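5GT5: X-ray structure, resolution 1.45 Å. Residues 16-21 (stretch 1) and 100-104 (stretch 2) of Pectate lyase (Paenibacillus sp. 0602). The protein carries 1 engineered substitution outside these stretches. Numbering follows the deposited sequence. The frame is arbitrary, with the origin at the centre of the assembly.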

# COMPACT_ATOMS: atom_id res chain seq x y z
N ASN A 16 -8.88 0.48 -0.39
CA ASN A 16 -9.02 -0.88 -0.88
C ASN A 16 -10.35 -1.06 -1.60
O ASN A 16 -11.39 -0.87 -1.01
N THR A 17 -10.32 -1.42 -2.89
CA THR A 17 -11.57 -1.67 -3.60
C THR A 17 -11.70 -3.14 -3.98
O THR A 17 -12.66 -3.52 -4.68
N GLY A 18 -10.79 -3.97 -3.47
CA GLY A 18 -10.84 -5.39 -3.75
C GLY A 18 -10.85 -5.71 -5.24
O GLY A 18 -10.08 -5.13 -6.02
N GLY A 19 -11.71 -6.64 -5.64
CA GLY A 19 -11.80 -6.99 -7.04
C GLY A 19 -12.64 -6.02 -7.85
O GLY A 19 -12.82 -6.21 -9.06
N GLY A 20 -13.17 -5.01 -7.20
CA GLY A 20 -14.00 -4.01 -7.86
C GLY A 20 -15.41 -4.47 -8.06
O GLY A 20 -15.88 -5.50 -7.52
N VAL A 21 -16.13 -3.69 -8.85
CA VAL A 21 -17.47 -4.05 -9.24
C VAL A 21 -17.37 -4.81 -10.55
O VAL A 21 -16.96 -4.27 -11.60
N ASN A 100 -3.52 -8.90 -6.39
CA ASN A 100 -3.76 -7.47 -6.28
C ASN A 100 -5.17 -7.13 -6.70
O ASN A 100 -5.50 -7.11 -7.89
N GLY A 101 -6.02 -6.91 -5.72
CA GLY A 101 -7.38 -6.53 -5.99
C GLY A 101 -8.24 -7.77 -6.12
O GLY A 101 -8.48 -8.26 -7.22
N LEU A 102 -8.71 -8.27 -4.99
CA LEU A 102 -9.45 -9.53 -4.95
C LEU A 102 -10.54 -9.41 -3.92
O LEU A 102 -10.29 -8.95 -2.81
N THR A 103 -11.76 -9.83 -4.25
CA THR A 103 -12.85 -9.93 -3.29
C THR A 103 -13.34 -11.37 -3.20
O THR A 103 -13.67 -12.01 -4.22
N ILE A 104 -13.41 -11.87 -1.96
CA ILE A 104 -13.97 -13.20 -1.69
C ILE A 104 -15.18 -13.00 -0.80
O ILE A 104 -15.08 -12.36 0.24

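Only one side chain, that of Thr103, works its way into this contact; the rest of the interface is backbone against backbone, built largely from glycine. Gly18 and Gly19 lie over Gly101 and Leu102 with CA atoms 4.3 Å apart for Gly18 and Gly101 and 4.0 Å for Gly19 and Leu102, a spacing that leaves little room for side chains between the two backbones. The O atom of Gly18 sits 3.0 Å from the CA of Gly101, where a CB on Gly101 would clash with that same oxygen. A CB on Gly18 would in turn run into OG1 of Thr103. Backbone conformation points the same way: the positive phi of Gly18 favours glycine, and the angles of Gly101 would jam a CB against the preceding carbonyl oxygen.

Thr103 points toward the first stretch in the m rotamer (chi1 -61°), which brings its hydroxyl up to the type II' turn from Thr17 to Gly20. The turn is closed by a hydrogen bond from Gly20 N to Thr17 O (3.0 Å). Within it, Gly19 N donates to Thr103 OG1 at 2.9 Å and a nearly linear 171°. The same hydroxyl donates to water 1 (Thr103 OG1 to water O, 2.7 Å), and this water donates in turn to Gly20 O (water O to Gly20 O, 2.8 Å). OG1 thus joins the turn both directly and through solvent. A CA-H...O contact from Gly19 CA to Gly101 O (3.6 Å) supplements these bonds.

Leu102 points away, with chi1 t and chi2 p, so it contributes through its backbone, its N lying 3.3 Å from Gly18 C. Asn16, chi1 t, braces the turn from within its own stretch: its OD1 accepts from Gly18 N at 2.9 Å, while ND2 is bonded elsewhere in the structure. Thr17, in the p rotamer, points sideways and keeps its side chain clear of the second stretch.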

# COMPACT_ATOMS: atom_id res chain seq x y z
CB ASN A 16 -8.97 -1.78 0.36
CG ASN A 16 -9.04 -3.25 0.05
OD1 ASN A 16 -9.17 -3.68 -1.10
ND2 ASN A 16 -8.99 -4.07 1.12
CB THR A 17 -11.70 -0.81 -4.87
OG1 THR A 17 -10.58 -1.05 -5.72
CG2 THR A 17 -11.79 0.66 -4.50
CB VAL A 21 -18.32 -2.79 -9.43
CG1 VAL A 21 -19.54 -3.08 -10.31
CG2 VAL A 21 -18.72 -2.24 -8.08
CB ASN A 100 -2.81 -6.64 -7.10
CG ASN A 100 -3.08 -5.14 -6.92
OD1 ASN A 100 -3.42 -4.69 -5.84
ND2 ASN A 100 -3.04 -4.40 -8.01
CB LEU A 102 -8.49 -10.67 -4.58
CG LEU A 102 -9.13 -12.02 -4.25
CD1 LEU A 102 -9.77 -12.67 -5.48
CD2 LEU A 102 -8.09 -12.95 -3.63
CB THR A 103 -14.03 -9.04 -3.70
OG1 THR A 103 -13.56 -7.69 -3.71
CG2 THR A 103 -15.21 -9.15 -2.69
CB ILE A 104 -12.91 -14.12 -0.98
CG1 ILE A 104 -11.58 -14.12 -1.75
CG2 ILE A 104 -13.48 -15.51 -0.77
CD1 ILE A 104 -10.42 -14.84 -0.99
O HOH W 1 -15.25 -5.97 -4.81